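Local atomic coordinates of peptidase (Yersinia bercovieri, PDB entry 5NYW), a protein that is of unknown function but, as a proteasome-like ancestral beta-subunit of the Ntn-hydrolase clan, probably acts as an N-terminal nucleophile peptidase within a multimer. Residues 175-178 and 179-183; 216-219 and 220-223; 231-234 and 235-238. All coordinates share one frame; numbering follows the deposited sequence.

Contact 1. Residues 175-178 and 179-183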
ATOM      1  N   ALA L 175     -49.336  16.715  -5.372  1.00 52.62           N
ATOM      2  CA  ALA L 175     -48.559  16.179  -4.252  1.00 41.80           C
ATOM      3  C   ALA L 175     -49.462  15.533  -3.188  1.00 50.98           C
ATOM      4  O   ALA L 175     -49.134  14.458  -2.684  1.00 51.81           O
ATOM      5  CB  ALA L 175     -47.691  17.276  -3.611  1.00 38.78           C
ATOM      6  N   LEU L 176     -50.592  16.175  -2.865  1.00 53.62           N
ATOM      7  CA  LEU L 176     -51.522  15.655  -1.849  1.00 59.31           C
ATOM      8  C   LEU L 176     -52.160  14.311  -2.246  1.00 65.73           C
ATOM      9  O   LEU L 176     -52.329  13.422  -1.400  1.00 52.79           O
ATOM     10  CB  LEU L 176     -52.645  16.665  -1.560  1.00 47.24           C
ATOM     11  CG  LEU L 176     -52.165  17.947  -0.886  1.00 50.46           C
ATOM     12  CD1 LEU L 176     -53.297  18.942  -0.705  1.00 49.48           C
ATOM     13  CD2 LEU L 176     -51.493  17.630   0.436  1.00 48.43           C
ATOM     14  N   ILE L 177     -52.515  14.170  -3.523  1.00 58.93           N
ATOM     15  CA  ILE L 177     -53.046  12.909  -4.022  1.00 60.03           C
ATOM     16  C   ILE L 177     -51.957  11.828  -4.013  1.00 48.19           C
ATOM     17  O   ILE L 177     -52.213  10.680  -3.636  1.00 47.41           O
ATOM     18  CB  ILE L 177     -53.645  13.076  -5.441  1.00 63.36           C
ATOM     19  CG1 ILE L 177     -54.824  14.053  -5.399  1.00 55.87           C
ATOM     20  CG2 ILE L 177     -54.083  11.725  -6.020  1.00 58.18           C
ATOM     21  CD1 ILE L 177     -55.261  14.529  -6.761  1.00 62.07           C
ATOM     22  N   SER L 178     -50.741  12.218  -4.400  1.00 50.79           N
ATOM     23  CA  SER L 178     -49.567  11.343  -4.363  1.00 54.36           C
ATOM     24  C   SER L 178     -49.399  10.790  -2.944  1.00 62.61           C
ATOM     25  O   SER L 178     -49.153   9.606  -2.755  1.00 67.56           O
ATOM     26  CB  SER L 178     -48.321  12.123  -4.807  1.00 62.86           C
ATOM     27  OG  SER L 178     -47.163  11.307  -4.902  1.00 58.45           O
ATOM     28  N   MET L 179     -49.563  11.661  -1.953  1.00 62.64           N
ATOM     29  CA  MET L 179     -49.563  11.274  -0.547  1.00 55.27           C
ATOM     30  C   MET L 179     -50.706  10.334  -0.205  1.00 57.21           C
ATOM     31  O   MET L 179     -50.527   9.368   0.551  1.00 50.77           O
ATOM     32  CB  MET L 179     -49.679  12.509   0.334  1.00 61.64           C
ATOM     33  CG  MET L 179     -48.405  13.264   0.508  1.00 61.45           C
ATOM     34  SD  MET L 179     -47.286  12.338   1.555  1.00 62.68           S
ATOM     35  CE  MET L 179     -45.823  13.326   1.277  1.00 55.38           C
ATOM     36  N   ASP L 180     -51.893  10.659  -0.725  1.00 58.84           N
ATOM     37  CA  ASP L 180     -53.098   9.874  -0.484  1.00 48.73           C
ATOM     38  C   ASP L 180     -52.898   8.431  -0.921  1.00 56.81           C
ATOM     39  O   ASP L 180     -53.128   7.501  -0.141  1.00 51.53           O
ATOM     40  CB  ASP L 180     -54.291  10.511  -1.207  1.00 46.91           C
ATOM     41  CG  ASP L 180     -55.545   9.614  -1.212  1.00 55.44           C
ATOM     42  OD1 ASP L 180     -55.958   9.130  -0.134  1.00 60.91           O
ATOM     43  OD2 ASP L 180     -56.143   9.428  -2.306  1.00 47.67           O
ATOM     44  N   SER L 181     -52.436   8.250  -2.153  1.00 51.75           N
ATOM     45  CA  SER L 181     -52.203   6.914  -2.684  1.00 53.37           C
ATOM     46  C   SER L 181     -51.112   6.156  -1.907  1.00 59.52           C
ATOM     47  O   SER L 181     -51.183   4.934  -1.771  1.00 53.70           O
ATOM     48  CB  SER L 181     -51.853   7.010  -4.157  1.00 50.69           C
ATOM     49  OG  SER L 181     -52.955   7.540  -4.860  1.00 66.69           O
ATOM     50  N   THR L 182     -50.103   6.889  -1.424  1.00 50.24           N
ATOM     51  CA  THR L 182     -48.991   6.335  -0.648  1.00 39.04           C
ATOM     52  C   THR L 182     -49.431   5.915   0.783  1.00 50.04           C
ATOM     53  O   THR L 182     -49.092   4.819   1.251  1.00 51.51           O
ATOM     54  CB  THR L 182     -47.823   7.354  -0.587  1.00 42.65           C
ATOM     55  OG1 THR L 182     -47.435   7.723  -1.927  1.00 39.31           O
ATOM     56  CG2 THR L 182     -46.629   6.760   0.107  1.00 42.47           C
ATOM     57  N   LEU L 183     -50.168   6.790   1.475  1.00 50.11           N
ATOM     58  CA  LEU L 183     -50.771   6.471   2.781  1.00 47.63           C
ATOM     59  C   LEU L 183     -51.647   5.216   2.714  1.00 66.30           C
ATOM     60  O   LEU L 183     -51.644   4.398   3.636  1.00 78.90           O
ATOM     61  CB  LEU L 183     -51.611   7.647   3.285  1.00 45.56           C
ATOM     62  CG  LEU L 183     -50.815   8.888   3.691  1.00 44.83           C
ATOM     63  CD1 LEU L 183     -51.660  10.129   3.682  1.00 46.98           C
ATOM     64  CD2 LEU L 183     -50.279   8.668   5.076  1.00 48.45           C
TER
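Thr182 turns its hydroxyl back onto the carbonyl of Ser178, one helical turn earlier in helix 168-185. Thr182 OG1 donates to Ser178 O at 2.7 Å. The same oxygen also accepts the backbone N-H of Thr182, at 3.2 Å from N to Ser178 O. The two donors reach the carbonyl from opposite faces of its plane. The threonine chi1 of -56° sets OG1 beside the backbone N, where it reaches Ser178 O; the N-H arrives with the helix.

The turns before this are closed by backbone bonds. Met179 N donates to Ala175 O at 2.9 Å, and Asp180 N to Leu176 O. Met179 presses CB and CG against carbonyls of the preceding turn, with Met179 CG 3.5 Å from Ala175 O. Ser181 N meets Ile177 O in a straighter bond, 2.9 Å long with 168° at the hydrogen. Ser181 OG lies near Ile177 O, but at 3.5 Å that contact is weak and unsettled. Ser181 OG has a further weak hydrogen bond to Arg160 of the second subunit.

The polar side chains of Ser178 and Asp180 have partners beyond these residues. Ser178 OG is hydrogen-bonded to Tyr2 OH and Gly154 O. Asp180 OD1 forms salt bridges with Arg222 and Arg184, and OD2 makes a weak, long ion pair with the same Arg160 of the second subunit.

All the residues that touch here are buried. The backbone bonds therefore satisfy the carbonyls of 175-178 inside the helix, while Ser178 and Asp180 link it to its surroundings. Arg222 and Arg184 on OD1 would be expected to stabilise the charged form of Asp180.

Contact 2. Residues 216-219 and 220-223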
ATOM      1  N   PRO L 216     -59.490  19.602   7.119  1.00 84.19           N
ATOM      2  CA  PRO L 216     -60.729  19.567   6.325  1.00 72.16           C
ATOM      3  C   PRO L 216     -60.493  19.459   4.815  1.00 69.41           C
ATOM      4  O   PRO L 216     -61.229  18.732   4.135  1.00 65.41           O
ATOM      5  CB  PRO L 216     -61.418  20.890   6.681  1.00 74.03           C
ATOM      6  CG  PRO L 216     -60.357  21.752   7.216  1.00 77.83           C
ATOM      7  CD  PRO L 216     -59.410  20.837   7.917  1.00 85.32           C
ATOM      8  N   TYR L 217     -59.549  20.232   4.280  1.00 68.58           N
ATOM      9  CA  TYR L 217     -59.294  20.169   2.846  1.00 64.45           C
ATOM     10  C   TYR L 217     -58.659  18.842   2.428  1.00 65.76           C
ATOM     11  O   TYR L 217     -59.026  18.279   1.401  1.00 60.74           O
ATOM     12  CB  TYR L 217     -58.392  21.308   2.376  1.00 63.83           C
ATOM     13  CG  TYR L 217     -58.127  21.249   0.884  1.00 61.01           C
ATOM     14  CD1 TYR L 217     -59.092  21.670  -0.037  1.00 59.55           C
ATOM     15  CD2 TYR L 217     -56.940  20.710   0.392  1.00 60.56           C
ATOM     16  CE1 TYR L 217     -58.857  21.596  -1.409  1.00 57.86           C
ATOM     17  CE2 TYR L 217     -56.701  20.623  -0.974  1.00 54.57           C
ATOM     18  CZ  TYR L 217     -57.650  21.070  -1.862  1.00 61.78           C
ATOM     19  OH  TYR L 217     -57.388  20.979  -3.208  1.00 77.06           O
ATOM     20  N   PHE L 218     -57.713  18.329   3.211  1.00 69.41           N
ATOM     21  CA  PHE L 218     -57.079  17.062   2.839  1.00 61.77           C
ATOM     22  C   PHE L 218     -58.114  15.954   2.893  1.00 56.51           C
ATOM     23  O   PHE L 218     -58.158  15.101   2.017  1.00 61.76           O
ATOM     24  CB  PHE L 218     -55.898  16.716   3.749  1.00 60.17           C
ATOM     25  CG  PHE L 218     -55.000  15.622   3.198  1.00 52.26           C
ATOM     26  CD1 PHE L 218     -54.519  15.696   1.897  1.00 51.73           C
ATOM     27  CD2 PHE L 218     -54.620  14.545   3.981  1.00 53.85           C
ATOM     28  CE1 PHE L 218     -53.678  14.719   1.387  1.00 49.02           C
ATOM     29  CE2 PHE L 218     -53.789  13.562   3.474  1.00 59.47           C
ATOM     30  CZ  PHE L 218     -53.318  13.649   2.171  1.00 50.53           C
ATOM     31  N   MET L 219     -58.970  15.995   3.908  1.00 55.71           N
ATOM     32  CA  MET L 219     -60.054  15.031   4.013  1.00 61.79           C
ATOM     33  C   MET L 219     -60.925  15.096   2.772  1.00 66.33           C
ATOM     34  O   MET L 219     -61.221  14.076   2.152  1.00 58.71           O
ATOM     35  CB  MET L 219     -60.904  15.305   5.257  1.00 68.74           C
ATOM     36  CG  MET L 219     -60.300  14.815   6.566  1.00 80.04           C
ATOM     37  SD  MET L 219     -61.383  15.110   7.982  1.00 79.80           S
ATOM     38  CE  MET L 219     -62.788  14.091   7.523  1.00 77.98           C
ATOM     39  N   MET L 220     -61.250  16.318   2.366  1.00 75.84           N
ATOM     40  CA  MET L 220     -62.138  16.548   1.229  1.00 69.90           C
ATOM     41  C   MET L 220     -61.553  16.100  -0.113  1.00 60.90           C
ATOM     42  O   MET L 220     -62.267  15.528  -0.932  1.00 59.96           O
ATOM     43  CB  MET L 220     -62.513  18.022   1.151  1.00 59.59           C
ATOM     44  CG  MET L 220     -63.642  18.323   0.206  1.00 68.84           C
ATOM     45  SD  MET L 220     -64.078  20.074   0.230  1.00111.88           S
ATOM     46  CE  MET L 220     -65.189  20.161  -1.175  1.00106.92           C
ATOM     47  N   ILE L 221     -60.285  16.414  -0.361  1.00 58.89           N
ATOM     48  CA  ILE L 221     -59.672  16.085  -1.640  1.00 58.42           C
ATOM     49  C   ILE L 221     -59.458  14.570  -1.758  1.00 65.56           C
ATOM     50  O   ILE L 221     -59.456  14.037  -2.865  1.00 69.42           O
ATOM     51  CB  ILE L 221     -58.340  16.865  -1.883  1.00 63.31           C
ATOM     52  CG1 ILE L 221     -57.905  16.723  -3.345  1.00 60.84           C
ATOM     53  CG2 ILE L 221     -57.245  16.435  -0.923  1.00 58.26           C
ATOM     54  CD1 ILE L 221     -56.769  17.613  -3.747  1.00 52.40           C
ATOM     55  N   ARG L 222     -59.229  13.895  -0.629  1.00 61.96           N
ATOM     56  CA  ARG L 222     -59.090  12.441  -0.606  1.00 51.17           C
ATOM     57  C   ARG L 222     -60.449  11.788  -0.944  1.00 61.79           C
ATOM     58  O   ARG L 222     -60.519  10.765  -1.638  1.00 55.54           O
ATOM     59  CB  ARG L 222     -58.565  11.938   0.746  1.00 51.44           C
ATOM     60  CG  ARG L 222     -57.157  12.403   1.104  1.00 59.66           C
ATOM     61  CD  ARG L 222     -56.666  11.848   2.443  1.00 59.68           C
ATOM     62  NE  ARG L 222     -56.062  10.533   2.270  1.00 72.48           N
ATOM     63  CZ  ARG L 222     -55.504   9.821   3.241  1.00 71.62           C
ATOM     64  NH1 ARG L 222     -55.497  10.281   4.483  1.00 78.07           N
ATOM     65  NH2 ARG L 222     -54.970   8.637   2.971  1.00 71.59           N
ATOM     66  N   LYS L 223     -61.520  12.349  -0.385  1.00 73.84           N
ATOM     67  CA  LYS L 223     -62.886  11.856  -0.624  1.00 67.09           C
ATOM     68  C   LYS L 223     -63.339  12.132  -2.061  1.00 68.60           C
ATOM     69  O   LYS L 223     -63.938  11.279  -2.715  1.00 85.07           O
ATOM     70  CB  LYS L 223     -63.870  12.494   0.367  1.00 61.64           C
ATOM     71  CG  LYS L 223     -65.314  12.067   0.163  1.00 72.23           C
ATOM     72  CD  LYS L 223     -66.244  12.694   1.201  1.00 77.46           C
ATOM     73  CE  LYS L 223     -67.701  12.323   0.951  1.00 75.78           C
ATOM     74  NZ  LYS L 223     -68.625  12.831   2.009  1.00 72.07           N
TER
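Phe218 and Arg222 meet one turn apart near the start of helix 216-234, with the aliphatic part of the arginine laid over one ring face. Arg222 CD sits 3.8 Å from the Phe218 ring centroid and is offset toward the rim, a CH-pi contact. The Arg222 side chain bends at chi3 (86°); its guanidinium plane lies 29° from that of the ring. Arg222 CG also makes a tight contact with Phe218 O, at 3.0 Å.

Ile221 touches both aromatic residues. Its CG2 meets Phe218 CD1 at 4.0 Å, obliquely to the ring. Ile221 CD1 lies 3.5 Å from Tyr217 OH, while Ile221 CB lies over a face of the tyrosine ring. In the backbone, Ile221 N donates to Tyr217 O at 2.9 Å, and Arg222 N to Phe218 O. Met220 CB lies 3.3 Å from Pro216 O, and Met220 N bonds to that oxygen.

The polar ends have partners on helix 168-185. Tyr217 OH bonds to Gln173, and Arg222 NE forms a salt bridge with Asp180. Leu236 of the second subunit packs on Ile221. Arg222 thus does two jobs: its CD makes a CH-pi contact with Phe218, and its charge is paired with a carboxylate on the neighbouring helix.

Contact 3. Residues 231-234 and 235-238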
ATOM      1  N   SER L 231     -65.787   6.162  -9.923  1.00 58.78           N
ATOM      2  CA  SER L 231     -66.813   6.569 -10.876  1.00 55.73           C
ATOM      3  C   SER L 231     -66.305   6.415 -12.320  1.00 53.28           C
ATOM      4  O   SER L 231     -67.058   6.003 -13.211  1.00 63.57           O
ATOM      5  CB  SER L 231     -67.252   8.008 -10.577  1.00 60.89           C
ATOM      6  OG  SER L 231     -67.976   8.591 -11.642  1.00 75.28           O
ATOM      7  N   ILE L 232     -65.048   6.788 -12.565  1.00 56.56           N
ATOM      8  CA  ILE L 232     -64.451   6.604 -13.896  1.00 62.77           C
ATOM      9  C   ILE L 232     -64.344   5.109 -14.212  1.00 54.95           C
ATOM     10  O   ILE L 232     -64.572   4.656 -15.340  1.00 63.75           O
ATOM     11  CB  ILE L 232     -63.062   7.277 -14.017  1.00 67.32           C
ATOM     12  CG1 ILE L 232     -63.183   8.794 -13.836  1.00 73.26           C
ATOM     13  CG2 ILE L 232     -62.429   6.958 -15.368  1.00 64.90           C
ATOM     14  CD1 ILE L 232     -64.068   9.478 -14.882  1.00 51.41           C
ATOM     15  N   PHE L 233     -63.973   4.356 -13.187  1.00 51.90           N
ATOM     16  CA  PHE L 233     -63.803   2.922 -13.290  1.00 65.64           C
ATOM     17  C   PHE L 233     -65.120   2.232 -13.653  1.00 63.63           C
ATOM     18  O   PHE L 233     -65.182   1.360 -14.530  1.00 60.71           O
ATOM     19  CB  PHE L 233     -63.280   2.357 -11.965  1.00 65.12           C
ATOM     20  CG  PHE L 233     -62.923   0.914 -12.043  1.00 62.30           C
ATOM     21  CD1 PHE L 233     -61.816   0.496 -12.758  1.00 64.09           C
ATOM     22  CD2 PHE L 233     -63.798  -0.041 -11.531  1.00 54.05           C
ATOM     23  CE1 PHE L 233     -61.518  -0.854 -12.863  1.00 64.09           C
ATOM     24  CE2 PHE L 233     -63.521  -1.385 -11.649  1.00 56.37           C
ATOM     25  CZ  PHE L 233     -62.374  -1.795 -12.314  1.00 61.91           C
ATOM     26  N   ALA L 234     -66.186   2.643 -12.986  1.00 60.73           N
ATOM     27  CA  ALA L 234     -67.470   2.014 -13.221  1.00 57.45           C
ATOM     28  C   ALA L 234     -67.948   2.329 -14.637  1.00 69.03           C
ATOM     29  O   ALA L 234     -68.619   1.520 -15.263  1.00 70.69           O
ATOM     30  CB  ALA L 234     -68.482   2.475 -12.181  1.00 57.79           C
ATOM     31  N   GLN L 235     -67.594   3.494 -15.165  1.00 87.24           N
ATOM     32  CA  GLN L 235     -68.100   3.862 -16.490  1.00 83.41           C
ATOM     33  C   GLN L 235     -67.191   3.531 -17.667  1.00 73.65           C
ATOM     34  O   GLN L 235     -67.445   3.971 -18.785  1.00 63.50           O
ATOM     35  CB  GLN L 235     -68.501   5.330 -16.533  1.00 70.89           C
ATOM     36  CG  GLN L 235     -69.660   5.616 -15.595  1.00 75.93           C
ATOM     37  CD  GLN L 235     -70.857   4.714 -15.910  1.00 85.66           C
ATOM     38  OE1 GLN L 235     -71.138   3.766 -15.183  1.00 98.04           O
ATOM     39  NE2 GLN L 235     -71.462   4.919 -17.071  1.00 78.70           N
ATOM     40  N   LEU L 236     -66.128   2.776 -17.413  1.00 69.65           N
ATOM     41  CA  LEU L 236     -65.241   2.334 -18.480  1.00 65.64           C
ATOM     42  C   LEU L 236     -66.015   1.451 -19.469  1.00 71.08           C
ATOM     43  O   LEU L 236     -66.993   0.790 -19.088  1.00 63.80           O
ATOM     44  CB  LEU L 236     -64.059   1.552 -17.905  1.00 71.01           C
ATOM     45  CG  LEU L 236     -62.892   2.330 -17.281  1.00 73.72           C
ATOM     46  CD1 LEU L 236     -61.952   1.355 -16.613  1.00 64.48           C
ATOM     47  CD2 LEU L 236     -62.143   3.204 -18.295  1.00 65.28           C
ATOM     48  N   PRO L 237     -65.614   1.478 -20.753  1.00 73.42           N
ATOM     49  CA  PRO L 237     -66.229   0.561 -21.729  1.00 63.53           C
ATOM     50  C   PRO L 237     -66.015  -0.895 -21.298  1.00 71.22           C
ATOM     51  O   PRO L 237     -64.990  -1.226 -20.707  1.00 76.09           O
ATOM     52  CB  PRO L 237     -65.492   0.868 -23.042  1.00 63.85           C
ATOM     53  CG  PRO L 237     -64.225   1.631 -22.622  1.00 82.38           C
ATOM     54  CD  PRO L 237     -64.581   2.347 -21.351  1.00 71.75           C
ATOM     55  N   GLY L 238     -66.967  -1.759 -21.607  1.00 79.88           N
ATOM     56  CA  GLY L 238     -66.899  -3.140 -21.172  1.00 80.22           C
ATOM     57  C   GLY L 238     -65.698  -3.896 -21.696  1.00 82.96           C
ATOM     58  O   GLY L 238     -65.162  -3.546 -22.738  1.00 89.02           O
TER
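Leu236 folds back against the last turn of helix 216-234 and touches Phe233. The two side chains cross at an angle, with Leu236 CD1 4.0 Å from Phe233 CD1. The methyl approaches the ring obliquely. The rest of the leucine side chain rests on backbone carbonyls: Leu236 CG is 3.5 Å from Ile232 O and Leu236 CD1 is 3.8 Å from Phe233 O. CG stands beside the backbone N of its own residue (chi1 -79°), which turns the branch toward the helix end.

The backbone sets up this meeting. Gln235 is the first residue to leave helical geometry. Gln235 N still donates to Ser231 O at 3.2 Å, a bent bond with 141° at the hydrogen, and makes a weak second bond to Ile232 O. Leu236 N then turns to Phe233 O, in a weak bond of 3.3 Å. Weak bonds to the residue three back thus appear at both Gln235 and Leu236.

Further out lies the second subunit. Its Ile177 packs on both Phe233 and Leu236, and its Gly228 packs on Ile232. Its Tyr217 OH bonds to Pro237 O in the extended chain that follows.

One ordinary but bent bond and two weak ones close the helix. The apolar pair beside them presents a hydrophobic surface to the neighbouring copy, consistent with a part in subunit assembly.

Contact 1 is buried, contact 2 is partly buried, and contact 3 lies at the surface, far out along the C-terminal helix. Contacts 2 and 3 share helix 216-234, whereas contact 1 belongs to helix 168-185. Contacts 1 and 2 touch directly: the Asp180-Arg222 bridge ties the two helices, and Leu176 packs on Tyr217. Contact 3 touches neither; its centre is about 23 Å from that of contact 2. Still, the second subunit reaches all three, and Leu236 to Leu239 of that subunit pack on contacts 1 and 2. The chemistry changes from buried hydrogen bonds and charge, through aromatic packing with a salt bridge, to weak bonds and apolar contact.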